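Local coordinates for protein inulin fructotransferase (Bacillus sp. snu-7, PDB 2INV) that depolymerises the fructan inulin by intramolecular fructosyl transfer, probably releasing di-fructose anhydride as its cyclic product, at residues S330-A335 and A364-V369; Q352-G357 and H376-A381; H385-D390 and D403-P408; M279-N284 and D315-V320. One frame throughout, in Å; residues are numbered along the deposited sequence.

Interaction 1: residues S330-A335 and A364-V369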
loop_
_atom_site.group_PDB
_atom_site.type_symbol
_atom_site.label_atom_id
_atom_site.label_comp_id
_atom_site.label_asym_id
_atom_site.label_seq_id
_atom_site.Cartn_x
_atom_site.Cartn_y
_atom_site.Cartn_z
ATOM N N SER A 330 -16.870 -1.937 -12.492
ATOM C CA SER A 330 -16.761 -0.683 -13.218
ATOM C C SER A 330 -15.362 -0.095 -13.268
ATOM O O SER A 330 -14.444 -0.565 -12.595
ATOM C CB SER A 330 -17.702 0.340 -12.582
ATOM O OG SER A 330 -17.383 0.504 -11.206
ATOM N N ASP A 331 -15.228 0.951 -14.075
ATOM C CA ASP A 331 -13.973 1.660 -14.234
ATOM C C ASP A 331 -12.770 0.728 -14.385
ATOM O O ASP A 331 -11.730 0.942 -13.763
ATOM C CB ASP A 331 -13.776 2.591 -13.040
ATOM C CG ASP A 331 -12.649 3.563 -13.246
ATOM O OD1 ASP A 331 -12.531 4.100 -14.365
ATOM O OD2 ASP A 331 -11.893 3.811 -12.285
ATOM N N ASN A 332 -12.926 -0.302 -15.215
ATOM C CA ASN A 332 -11.862 -1.278 -15.477
ATOM C C ASN A 332 -11.414 -1.160 -16.936
ATOM O O ASN A 332 -12.215 -0.789 -17.798
ATOM C CB ASN A 332 -12.372 -2.706 -15.242
ATOM C CG ASN A 332 -12.749 -2.970 -13.795
ATOM O OD1 ASN A 332 -11.923 -2.836 -12.889
ATOM N ND2 ASN A 332 -14.003 -3.358 -13.571
ATOM N N LEU A 333 -10.146 -1.465 -17.214
ATOM C CA LEU A 333 -9.646 -1.411 -18.588
ATOM C C LEU A 333 -9.263 -2.820 -19.039
ATOM O O LEU A 333 -8.361 -3.432 -18.470
ATOM C CB LEU A 333 -8.433 -0.471 -18.694
ATOM C CG LEU A 333 -8.043 0.004 -20.110
ATOM C CD1 LEU A 333 -6.929 1.037 -20.021
ATOM C CD2 LEU A 333 -7.609 -1.168 -20.977
ATOM N N PHE A 334 -9.963 -3.324 -20.053
ATOM C CA PHE A 334 -9.698 -4.658 -20.582
ATOM C C PHE A 334 -8.876 -4.618 -21.870
ATOM O O PHE A 334 -9.315 -4.070 -22.879
ATOM C CB PHE A 334 -11.007 -5.403 -20.876
ATOM C CG PHE A 334 -11.844 -5.692 -19.659
ATOM C CD1 PHE A 334 -12.574 -4.680 -19.043
ATOM C CD2 PHE A 334 -11.922 -6.980 -19.144
ATOM C CE1 PHE A 334 -13.372 -4.942 -17.937
ATOM C CE2 PHE A 334 -12.718 -7.258 -18.032
ATOM C CZ PHE A 334 -13.443 -6.241 -17.431
ATOM N N ALA A 335 -7.691 -5.221 -21.834
ATOM C CA ALA A 335 -6.810 -5.282 -23.000
ATOM C C ALA A 335 -6.692 -6.754 -23.372
ATOM O O ALA A 335 -5.996 -7.524 -22.712
ATOM C CB ALA A 335 -5.443 -4.711 -22.660
ATOM N N ALA A 364 -20.596 -0.811 -15.412
ATOM C CA ALA A 364 -20.447 0.520 -15.981
ATOM C C ALA A 364 -19.007 0.978 -16.200
ATOM O O ALA A 364 -18.096 0.596 -15.466
ATOM C CB ALA A 364 -21.180 1.529 -15.109
ATOM N N LEU A 365 -18.835 1.819 -17.217
ATOM C CA LEU A 365 -17.543 2.384 -17.598
ATOM C C LEU A 365 -16.388 1.388 -17.598
ATOM O O LEU A 365 -15.499 1.438 -16.743
ATOM C CB LEU A 365 -17.197 3.574 -16.701
ATOM C CG LEU A 365 -16.018 4.416 -17.193
ATOM C CD1 LEU A 365 -16.290 4.891 -18.614
ATOM C CD2 LEU A 365 -15.807 5.600 -16.267
ATOM N N ASN A 366 -16.418 0.485 -18.572
ATOM C CA ASN A 366 -15.390 -0.531 -18.750
ATOM C C ASN A 366 -14.919 -0.429 -20.196
ATOM O O ASN A 366 -15.685 -0.694 -21.130
ATOM C CB ASN A 366 -15.971 -1.923 -18.481
ATOM C CG ASN A 366 -16.259 -2.158 -17.015
ATOM O OD1 ASN A 366 -15.341 -2.361 -16.211
ATOM N ND2 ASN A 366 -17.537 -2.117 -16.650
ATOM N N HIS A 367 -13.660 -0.041 -20.371
ATOM C CA HIS A 367 -13.089 0.111 -21.697
ATOM C C HIS A 367 -12.447 -1.180 -22.191
ATOM O O HIS A 367 -11.542 -1.719 -21.548
ATOM C CB HIS A 367 -12.054 1.237 -21.703
ATOM C CG HIS A 367 -11.507 1.543 -23.063
ATOM N ND1 HIS A 367 -10.166 1.758 -23.296
ATOM C CD2 HIS A 367 -12.124 1.695 -24.261
ATOM C CE1 HIS A 367 -9.978 2.025 -24.576
ATOM N NE2 HIS A 367 -11.149 1.994 -25.183
ATOM N N VAL A 368 -12.915 -1.660 -23.339
ATOM C CA VAL A 368 -12.391 -2.880 -23.924
ATOM C C VAL A 368 -11.567 -2.584 -25.169
ATOM O O VAL A 368 -11.949 -1.767 -26.006
ATOM C CB VAL A 368 -13.525 -3.849 -24.312
ATOM C CG1 VAL A 368 -12.944 -5.058 -25.049
ATOM C CG2 VAL A 368 -14.277 -4.293 -23.072
ATOM N N VAL A 369 -10.437 -3.268 -25.274
ATOM C CA VAL A 369 -9.547 -3.131 -26.405
ATOM C C VAL A 369 -9.206 -4.549 -26.785
ATOM O O VAL A 369 -8.697 -5.309 -25.962
ATOM C CB VAL A 369 -8.237 -2.414 -26.029
ATOM C CG1 VAL A 369 -7.397 -2.193 -27.276
ATOM C CG2 VAL A 369 -8.539 -1.103 -25.334
#
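The straightest polar link runs from Phe334 N to His367 O, 2.7 Å with 161° at the hydrogen, and the amide approaches almost along the C=O axis. Val369 N meets Phe334 O at 2.8 Å and His367 N meets Asn332 O at 3.0 Å, again close to the carbonyl axes, so three bonds in parallel register fix strands 332-335 and 366-369, whose axes lie 4.7 Å apart. At the corner itself, Asp331 N adds a bond to Ala364 O at 3.2 Å.

Just past the corner the two asparagines run alongside each other in the same direction. Similar first and second torsions, CG anti to the carbonyl carbon in both, leave the amide planes 21° apart, and Asn332 ND2 gives a hydrogen to Asn366 OD1 over 3.1 Å, in the carbonyl plane. The amides have further partners: Asn332 OD1 takes Asn294 N, Asn332 ND2 also gives to Ile291 O, and Asn366 ND2 gives to Ile329 O. Packing follows on the same face. The Phe334 ring turns its edge to Asn366, with CE1 3.7 Å from OD1, while Phe334 CB rests against Val368 CG2 at 4.1 Å. On the other face the edge of the His367 ring approaches Leu333 CG. Asp331 leaves the pair for the trimer interface, bonding Thr292 and Ser330 of the second subunit.

Asparagines in register at a tight turn, preceded by left-handed backbone at Asp331 (phi 44°) and Leu365, form the asparagine stack known from right-handed parallel beta-helices.

Interaction 2: residues Q352-G357 and H376-A381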
loop_
_atom_site.group_PDB
_atom_site.type_symbol
_atom_site.label_atom_id
_atom_site.label_comp_id
_atom_site.label_asym_id
_atom_site.label_seq_id
_atom_site.Cartn_x
_atom_site.Cartn_y
_atom_site.Cartn_z
ATOM N N GLN A 352 -15.555 -10.472 -22.625
ATOM C CA GLN A 352 -14.785 -9.761 -21.619
ATOM C C GLN A 352 -15.446 -9.946 -20.264
ATOM O O GLN A 352 -14.818 -10.417 -19.309
ATOM C CB GLN A 352 -14.688 -8.267 -21.948
ATOM C CG GLN A 352 -13.875 -7.934 -23.214
ATOM C CD GLN A 352 -12.566 -8.685 -23.306
ATOM O OE1 GLN A 352 -11.757 -8.691 -22.364
ATOM N NE2 GLN A 352 -12.338 -9.317 -24.458
ATOM N N ILE A 353 -16.716 -9.570 -20.170
ATOM C CA ILE A 353 -17.432 -9.711 -18.908
ATOM C C ILE A 353 -18.680 -10.580 -19.038
ATOM O O ILE A 353 -19.574 -10.306 -19.840
ATOM C CB ILE A 353 -17.835 -8.337 -18.332
ATOM C CG1 ILE A 353 -16.577 -7.547 -17.989
ATOM C CG2 ILE A 353 -18.702 -8.517 -17.090
ATOM C CD1 ILE A 353 -16.829 -6.103 -17.616
ATOM N N LEU A 354 -18.721 -11.649 -18.251
ATOM C CA LEU A 354 -19.858 -12.556 -18.257
ATOM C C LEU A 354 -20.545 -12.570 -16.905
ATOM O O LEU A 354 -19.933 -12.838 -15.865
ATOM C CB LEU A 354 -19.440 -13.987 -18.613
ATOM C CG LEU A 354 -20.560 -15.017 -18.447
ATOM C CD1 LEU A 354 -21.686 -14.715 -19.426
ATOM C CD2 LEU A 354 -20.009 -16.414 -18.678
ATOM N N ILE A 355 -21.835 -12.284 -16.949
ATOM C CA ILE A 355 -22.671 -12.268 -15.769
ATOM C C ILE A 355 -23.454 -13.578 -15.890
ATOM O O ILE A 355 -24.523 -13.643 -16.490
ATOM C CB ILE A 355 -23.566 -11.001 -15.799
ATOM C CG1 ILE A 355 -22.674 -9.763 -15.987
ATOM C CG2 ILE A 355 -24.367 -10.865 -14.520
ATOM C CD1 ILE A 355 -21.647 -9.557 -14.874
ATOM N N ALA A 356 -22.855 -14.629 -15.333
ATOM C CA ALA A 356 -23.370 -16.000 -15.354
ATOM C C ALA A 356 -24.755 -16.204 -14.778
ATOM O O ALA A 356 -25.535 -17.022 -15.273
ATOM C CB ALA A 356 -22.383 -16.919 -14.635
ATOM N N GLY A 357 -25.044 -15.474 -13.715
ATOM C CA GLY A 357 -26.334 -15.592 -13.082
ATOM C C GLY A 357 -26.349 -14.571 -11.985
ATOM O O GLY A 357 -25.303 -14.064 -11.583
ATOM N N HIS A 376 -18.133 -7.374 -25.133
ATOM C CA HIS A 376 -17.660 -6.723 -23.923
ATOM C C HIS A 376 -18.394 -7.225 -22.694
ATOM O O HIS A 376 -17.803 -7.408 -21.627
ATOM C CB HIS A 376 -17.851 -5.215 -24.041
ATOM C CG HIS A 376 -17.057 -4.593 -25.141
ATOM N ND1 HIS A 376 -16.873 -3.232 -25.246
ATOM C CD2 HIS A 376 -16.400 -5.145 -26.189
ATOM C CE1 HIS A 376 -16.137 -2.972 -26.311
ATOM N NE2 HIS A 376 -15.836 -4.115 -26.900
ATOM N N VAL A 377 -19.695 -7.425 -22.844
ATOM C CA VAL A 377 -20.490 -7.896 -21.734
ATOM C C VAL A 377 -21.550 -8.860 -22.214
ATOM O O VAL A 377 -22.214 -8.631 -23.224
ATOM C CB VAL A 377 -21.175 -6.720 -21.004
ATOM C CG1 VAL A 377 -21.898 -7.230 -19.771
ATOM C CG2 VAL A 377 -20.149 -5.669 -20.631
ATOM N N VAL A 378 -21.693 -9.956 -21.486
ATOM C CA VAL A 378 -22.693 -10.949 -21.819
ATOM C C VAL A 378 -23.466 -11.246 -20.554
ATOM O O VAL A 378 -22.896 -11.564 -19.513
ATOM C CB VAL A 378 -22.075 -12.262 -22.327
ATOM C CG1 VAL A 378 -23.159 -13.326 -22.480
ATOM C CG2 VAL A 378 -21.392 -12.038 -23.664
ATOM N N LEU A 379 -24.777 -11.113 -20.647
ATOM C CA LEU A 379 -25.646 -11.393 -19.522
ATOM C C LEU A 379 -26.369 -12.667 -19.892
ATOM O O LEU A 379 -27.095 -12.731 -20.886
ATOM C CB LEU A 379 -26.642 -10.261 -19.301
ATOM C CG LEU A 379 -26.167 -8.778 -19.137
ATOM C CD1 LEU A 379 -25.560 -8.466 -17.975
ATOM C CD2 LEU A 379 -25.510 -8.229 -20.189
ATOM N N ASP A 380 -26.140 -13.687 -19.084
ATOM C CA ASP A 380 -26.725 -14.995 -19.298
ATOM C C ASP A 380 -28.226 -14.987 -18.984
ATOM O O ASP A 380 -28.693 -14.201 -18.154
ATOM C CB ASP A 380 -25.959 -15.989 -18.439
ATOM C CG ASP A 380 -26.391 -17.409 -18.661
ATOM O OD1 ASP A 380 -25.733 -18.143 -19.430
ATOM O OD2 ASP A 380 -27.400 -17.802 -18.039
ATOM N N ALA A 381 -28.975 -15.840 -19.678
ATOM C CA ALA A 381 -30.429 -15.918 -19.522
ATOM C C ALA A 381 -30.932 -16.092 -18.088
ATOM O O ALA A 381 -32.124 -15.933 -17.824
ATOM C CB ALA A 381 -30.973 -17.039 -20.406
#
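Gln352 sits at a corner, and its CB touches His376 O at 3.2 Å. The side chain then bends at chi2 and carries its amide away to Ser374 OG. Next, Ile353 N bonds His376 O over 2.8 Å, but from 41° above the carbonyl plane. At the carbonyl of the same residue the geometry is regular: Ile353 O takes Val378 N at 2.7 Å almost along its axis. The side chain of Ile353 faces the interior with that of Val377, against Ile329, Phe334 and Val363, so this pairing joins successive coils of the right-handed parallel beta-helix, with apolar residues stacked in its core. Leu354 faces the other way. Its CG is anti to the backbone N, and a chi2 of 64° brings CD1 obliquely across to Val378 CG1, 3.7 Å away. Ile355 returns to the inner face; its N-H reaches Val378 O at 2.9 Å and 175°, nearly linear, while its CG1 runs alongside Leu379 and meets CD1 at 3.7 Å. Ile355 O receives Asp380 N over 3.1 Å from above the carbonyl plane. Beyond it Ala356 O touches Asp380 CB at 3.4 Å, and the carboxylate of Asp380 is taken up by Ser382 N.

Interaction 3: residues H385-D390 and D403-P408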
loop_
_atom_site.group_PDB
_atom_site.type_symbol
_atom_site.label_atom_id
_atom_site.label_comp_id
_atom_site.label_asym_id
_atom_site.label_seq_id
_atom_site.Cartn_x
_atom_site.Cartn_y
_atom_site.Cartn_z
ATOM N N HIS A 385 -32.531 -8.186 -13.847
ATOM C CA HIS A 385 -32.359 -6.792 -13.479
ATOM C C HIS A 385 -30.927 -6.228 -13.503
ATOM O O HIS A 385 -30.581 -5.357 -12.709
ATOM C CB HIS A 385 -33.023 -6.604 -12.113
ATOM C CG HIS A 385 -34.326 -7.333 -11.987
ATOM N ND1 HIS A 385 -35.258 -7.373 -13.002
ATOM C CD2 HIS A 385 -34.837 -8.090 -10.983
ATOM C CE1 HIS A 385 -36.282 -8.122 -12.632
ATOM N NE2 HIS A 385 -36.051 -8.567 -11.412
ATOM N N SER A 386 -30.109 -6.712 -14.441
ATOM C CA SER A 386 -28.721 -6.254 -14.596
ATOM C C SER A 386 -28.704 -4.874 -15.248
ATOM O O SER A 386 -29.694 -4.464 -15.858
ATOM C CB SER A 386 -27.917 -7.219 -15.479
ATOM O OG SER A 386 -28.033 -8.559 -15.038
ATOM N N LYS A 387 -27.585 -4.164 -15.114
ATOM C CA LYS A 387 -27.438 -2.827 -15.698
ATOM C C LYS A 387 -26.096 -2.716 -16.413
ATOM O O LYS A 387 -25.049 -3.011 -15.825
ATOM C CB LYS A 387 -27.473 -1.740 -14.617
ATOM C CG LYS A 387 -28.679 -1.764 -13.705
ATOM C CD LYS A 387 -29.839 -0.988 -14.283
ATOM C CE LYS A 387 -30.912 -0.792 -13.222
ATOM N NZ LYS A 387 -32.161 -0.238 -13.801
ATOM N N VAL A 388 -26.113 -2.281 -17.668
ATOM C CA VAL A 388 -24.865 -2.126 -18.403
ATOM C C VAL A 388 -24.788 -0.722 -18.985
ATOM O O VAL A 388 -25.583 -0.348 -19.861
ATOM C CB VAL A 388 -24.737 -3.174 -19.524
ATOM C CG1 VAL A 388 -23.366 -3.084 -20.172
ATOM C CG2 VAL A 388 -24.955 -4.566 -18.951
ATOM N N LEU A 389 -23.830 0.048 -18.471
ATOM C CA LEU A 389 -23.628 1.428 -18.892
ATOM C C LEU A 389 -22.223 1.670 -19.407
ATOM O O LEU A 389 -21.239 1.204 -18.812
ATOM C CB LEU A 389 -23.812 2.392 -17.724
ATOM C CG LEU A 389 -24.903 2.226 -16.677
ATOM C CD1 LEU A 389 -24.725 3.300 -15.612
ATOM C CD2 LEU A 389 -26.253 2.341 -17.326
ATOM N N ASP A 390 -22.128 2.424 -20.495
ATOM C CA ASP A 390 -20.837 2.791 -21.050
ATOM C C ASP A 390 -19.782 1.692 -21.005
ATOM O O ASP A 390 -18.665 1.907 -20.534
ATOM C CB ASP A 390 -20.348 4.035 -20.314
ATOM C CG ASP A 390 -21.429 5.096 -20.221
ATOM O OD1 ASP A 390 -22.179 5.255 -21.209
ATOM O OD2 ASP A 390 -21.534 5.777 -19.177
ATOM N N ASP A 403 -34.812 -8.018 -18.956
ATOM C CA ASP A 403 -34.979 -6.942 -17.995
ATOM C C ASP A 403 -33.664 -6.195 -17.856
ATOM O O ASP A 403 -33.501 -5.366 -16.958
ATOM C CB ASP A 403 -35.420 -7.461 -16.628
ATOM C CG ASP A 403 -34.945 -8.870 -16.356
ATOM O OD1 ASP A 403 -33.715 -9.102 -16.309
ATOM O OD2 ASP A 403 -35.807 -9.758 -16.184
ATOM N N THR A 404 -32.724 -6.482 -18.748
ATOM C CA THR A 404 -31.448 -5.802 -18.690
ATOM C C THR A 404 -31.595 -4.393 -19.231
ATOM O O THR A 404 -32.204 -4.175 -20.286
ATOM C CB THR A 404 -30.377 -6.522 -19.515
ATOM O OG1 THR A 404 -30.139 -7.827 -18.965
ATOM C CG2 THR A 404 -29.082 -5.720 -19.488
ATOM N N ALA A 405 -31.051 -3.438 -18.487
ATOM C CA ALA A 405 -31.083 -2.044 -18.899
ATOM C C ALA A 405 -29.692 -1.765 -19.454
ATOM O O ALA A 405 -28.684 -1.981 -18.759
ATOM C CB ALA A 405 -31.381 -1.153 -17.712
ATOM N N ILE A 406 -29.641 -1.300 -20.699
ATOM C CA ILE A 406 -28.374 -1.026 -21.362
ATOM C C ILE A 406 -28.294 0.395 -21.910
ATOM O O ILE A 406 -29.276 0.922 -22.430
ATOM C CB ILE A 406 -28.168 -1.986 -22.558
ATOM C CG1 ILE A 406 -28.261 -3.441 -22.098
ATOM C CG2 ILE A 406 -26.822 -1.716 -23.229
ATOM C CD1 ILE A 406 -28.168 -4.444 -23.230
ATOM N N ARG A 407 -27.118 1.009 -21.791
ATOM C CA ARG A 407 -26.885 2.349 -22.328
ATOM C C ARG A 407 -25.594 2.330 -23.126
ATOM O O ARG A 407 -24.518 2.114 -22.574
ATOM C CB ARG A 407 -26.777 3.404 -21.233
ATOM C CG ARG A 407 -26.411 4.782 -21.809
ATOM C CD ARG A 407 -26.388 5.867 -20.750
ATOM N NE ARG A 407 -25.193 5.794 -19.913
ATOM C CZ ARG A 407 -25.161 6.177 -18.642
ATOM N NH1 ARG A 407 -26.259 6.652 -18.065
ATOM N NH2 ARG A 407 -24.036 6.096 -17.948
ATOM N N PRO A 408 -25.699 2.515 -24.447
ATOM C CA PRO A 408 -24.535 2.518 -25.333
ATOM C C PRO A 408 -23.404 3.466 -24.960
ATOM O O PRO A 408 -23.630 4.533 -24.396
ATOM C CB PRO A 408 -25.127 2.922 -26.668
ATOM C CG PRO A 408 -26.437 2.278 -26.665
ATOM C CD PRO A 408 -26.949 2.442 -25.232
HETATM O O HOH W 1 -32.081 -3.155 -15.030
HETATM O O HOH W 2 -30.078 -9.349 -16.582
#
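Arg407 begins with CB near Leu389 CD2, at 4.1 Å. Two extended torsions (chi1 175°) carry the chain outward, and a bend at chi3 (76°) turns the head back over Leu389. CD2 of Leu389 sits over the centre of one guanidinium face. NE makes a weak 3.3 Å bond to Asp390 OD1. NH2 forms the salt bridge proper, 2.8 Å to Asp390 OD2, which lies close to the guanidinium plane although the donor comes from 41° above the carboxylate plane. NH2 also reaches Asp390 of the third subunit, and Asp390 receives Arg407 of the second, closing a charged ring at the trimer interface. NH1 lies close to NE of Arg407 of the third subunit, like charges together. An alanine in place of Asp390 removes the carboxylate shared by two arginines, and the closely spaced Arg407 heads of the three subunits would probably repel one another. Arg407 also belongs to the last strand pairing of the right-handed parallel beta-helix, its N meeting Val388 O at 2.8 Å as Val388 N meets Ala405 O. His385 N bonds Asp403 OD1, which also bonds Ser401 OG, while one water joins Ser386 OG to Thr404 OG1, itself bonded to Ser399 OG.

Interaction 4: residues M279-N284 and D315-V320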
loop_
_atom_site.group_PDB
_atom_site.type_symbol
_atom_site.label_atom_id
_atom_site.label_comp_id
_atom_site.label_asym_id
_atom_site.label_seq_id
_atom_site.Cartn_x
_atom_site.Cartn_y
_atom_site.Cartn_z
HETATM N N MSE A 279 -9.820 -14.952 -15.384
HETATM C CA MSE A 279 -8.733 -14.416 -14.561
HETATM C C MSE A 279 -9.297 -13.899 -13.238
HETATM O O MSE A 279 -8.649 -13.988 -12.189
HETATM C CB MSE A 279 -8.019 -13.273 -15.309
HETATM C CG MSE A 279 -7.025 -13.743 -16.347
HETATM SE SE MSE A 279 -6.726 -12.505 -17.794
HETATM C CE MSE A 279 -8.381 -12.715 -18.772
ATOM N N LEU A 280 -10.518 -13.375 -13.302
ATOM C CA LEU A 280 -11.204 -12.817 -12.142
ATOM C C LEU A 280 -12.523 -13.578 -12.016
ATOM O O LEU A 280 -13.417 -13.419 -12.849
ATOM C CB LEU A 280 -11.490 -11.327 -12.379
ATOM C CG LEU A 280 -11.531 -10.599 -10.884
ATOM C CD1 LEU A 280 -11.218 -9.140 -11.128
ATOM C CD2 LEU A 280 -12.865 -10.918 -10.311
ATOM N N ARG A 281 -12.658 -14.394 -10.974
ATOM C CA ARG A 281 -13.874 -15.187 -10.802
ATOM C C ARG A 281 -14.682 -14.960 -9.526
ATOM O O ARG A 281 -14.153 -14.979 -8.417
ATOM C CB ARG A 281 -13.542 -16.674 -10.905
ATOM C CG ARG A 281 -12.845 -17.073 -12.194
ATOM C CD ARG A 281 -12.698 -18.585 -12.269
ATOM N NE ARG A 281 -11.547 -18.989 -13.073
ATOM C CZ ARG A 281 -11.205 -20.253 -13.303
ATOM N NH1 ARG A 281 -11.930 -21.238 -12.790
ATOM N NH2 ARG A 281 -10.142 -20.535 -14.045
ATOM N N LEU A 282 -15.981 -14.752 -9.707
ATOM C CA LEU A 282 -16.915 -14.572 -8.599
ATOM C C LEU A 282 -17.897 -15.724 -8.740
ATOM O O LEU A 282 -18.843 -15.694 -9.527
ATOM C CB LEU A 282 -17.626 -13.218 -8.674
ATOM C CG LEU A 282 -17.208 -12.285 -7.529
ATOM C CD1 LEU A 282 -15.710 -12.047 -7.564
ATOM C CD2 LEU A 282 -17.961 -10.967 -7.631
ATOM N N LEU A 283 -17.624 -16.762 -7.964
ATOM C CA LEU A 283 -18.377 -18.008 -7.980
ATOM C C LEU A 283 -19.240 -18.314 -6.772
ATOM O O LEU A 283 -19.095 -17.728 -5.703
ATOM C CB LEU A 283 -17.396 -19.167 -8.145
ATOM C CG LEU A 283 -16.289 -18.923 -9.170
ATOM C CD1 LEU A 283 -15.213 -19.989 -9.063
ATOM C CD2 LEU A 283 -16.916 -18.906 -10.547
ATOM N N ASN A 284 -20.143 -19.262 -6.977
ATOM C CA ASN A 284 -21.035 -19.748 -5.946
ATOM C C ASN A 284 -21.666 -18.633 -5.119
ATOM O O ASN A 284 -21.466 -18.538 -3.907
ATOM C CB ASN A 284 -20.242 -20.718 -5.076
ATOM C CG ASN A 284 -19.468 -21.723 -5.912
ATOM O OD1 ASN A 284 -18.351 -22.116 -5.567
ATOM N ND2 ASN A 284 -20.051 -22.119 -7.039
ATOM N N ASP A 315 -13.163 -19.321 -24.177
ATOM C CA ASP A 315 -13.301 -17.869 -24.184
ATOM C C ASP A 315 -14.702 -17.327 -23.982
ATOM O O ASP A 315 -14.922 -16.122 -24.075
ATOM C CB ASP A 315 -12.711 -17.318 -25.474
ATOM C CG ASP A 315 -11.201 -17.434 -25.502
ATOM O OD1 ASP A 315 -10.525 -16.547 -24.934
ATOM O OD2 ASP A 315 -10.683 -18.422 -26.065
ATOM N N LEU A 316 -15.656 -18.206 -23.714
ATOM C CA LEU A 316 -17.012 -17.738 -23.481
ATOM C C LEU A 316 -17.240 -17.689 -21.965
ATOM O O LEU A 316 -18.238 -17.148 -21.493
ATOM C CB LEU A 316 -18.033 -18.641 -24.185
ATOM C CG LEU A 316 -18.006 -18.507 -25.716
ATOM C CD1 LEU A 316 -18.929 -19.527 -26.355
ATOM C CD2 LEU A 316 -18.429 -17.098 -26.113
ATOM N N TYR A 317 -16.282 -18.232 -21.207
ATOM C CA TYR A 317 -16.338 -18.224 -19.741
ATOM C C TYR A 317 -16.206 -16.760 -19.334
ATOM O O TYR A 317 -16.792 -16.326 -18.332
ATOM C CB TYR A 317 -15.162 -19.013 -19.143
ATOM C CG TYR A 317 -15.236 -19.230 -17.642
ATOM C CD1 TYR A 317 -16.062 -20.215 -17.103
ATOM C CD2 TYR A 317 -14.469 -18.464 -16.761
ATOM C CE1 TYR A 317 -16.118 -20.443 -15.722
ATOM C CE2 TYR A 317 -14.521 -18.677 -15.372
ATOM C CZ TYR A 317 -15.347 -19.672 -14.863
ATOM O OH TYR A 317 -15.394 -19.902 -13.511
ATOM N N GLY A 318 -15.426 -16.015 -20.119
ATOM C CA GLY A 318 -15.212 -14.609 -19.835
ATOM C C GLY A 318 -13.941 -14.365 -19.046
ATOM O O GLY A 318 -13.556 -15.197 -18.224
ATOM N N VAL A 319 -13.274 -13.241 -19.303
ATOM C CA VAL A 319 -12.051 -12.907 -18.578
ATOM C C VAL A 319 -12.482 -12.628 -17.146
ATOM O O VAL A 319 -11.744 -12.896 -16.192
ATOM C CB VAL A 319 -11.372 -11.648 -19.152
ATOM C CG1 VAL A 319 -11.275 -11.751 -20.663
ATOM C CG2 VAL A 319 -12.156 -10.409 -18.762
ATOM N N VAL A 320 -13.683 -12.071 -17.017
ATOM C CA VAL A 320 -14.260 -11.768 -15.721
ATOM C C VAL A 320 -15.585 -12.502 -15.661
ATOM O O VAL A 320 -16.500 -12.248 -16.460
ATOM C CB VAL A 320 -14.475 -10.257 -15.531
ATOM C CG1 VAL A 320 -15.294 -10.004 -14.269
ATOM C CG2 VAL A 320 -13.130 -9.556 -15.429
#
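Tyr317 CE2 lies over one face of the Arg281 guanidinium, 3.8 Å from NE, and the ring in turn presents its edge, with Arg281 CG in the ring plane. The two flat groups stand 69° apart, so the tyrosine meets the arginine edge-on. Here, in the right-handed parallel beta-helix, the loop after strand 285-299 leads into strand 320-323 beside strand 280-283. Arg281 is extended from CG to NE; its CD touches Tyr317 OH at 3.2 Å, and its head is pinned by Gly278 O at NE and Arg254 O at NH2. Tyr317 also stacks its ring on that of His321. An alanine at Arg281 removes both carbonyl bonds and the aliphatic chain along the ring edge, and would probably leave Tyr317 less firmly held. Gly318 follows with backbone angles (phi 96°) at which a side chain would jam against the preceding carbonyl. The strand then starts: Leu280 N bonds Val319 O at 3.2 Å and 166°, while Met279 N, a selenomethionine amide, makes a weak 2.9 Å bond to the same oxygen. Leu280 CB packs on Val320 CG2 at 3.9 Å. Val320 CA points its hydrogen at Leu280 O, 3.4 Å away.

How the interactions relate
Interactions 1 to 3 pair parallel strands of neighbouring coils, while interaction 4 brings a loop to a strand and ends in one parallel bridge. Their centres run towards the C-terminal end of the helix, from about 17 Å (interaction 4) to about 33 Å (interaction 3) from the chain centre. Interactions 1, 2 and 4 are buried, and interaction 3 only partly. Phe334 of interaction 1 links interactions 2 and 4 inside the coil. Interactions 2 and 4 share a sheet through Leu354 and Val320, and 1 and 3 another through Leu365 and Leu389. Chemistry follows place: stacked amides and a polar trimer interface in 1, aliphatics in 2, an arginine-tyrosine edge in 4, intersubunit salt bridges in 3.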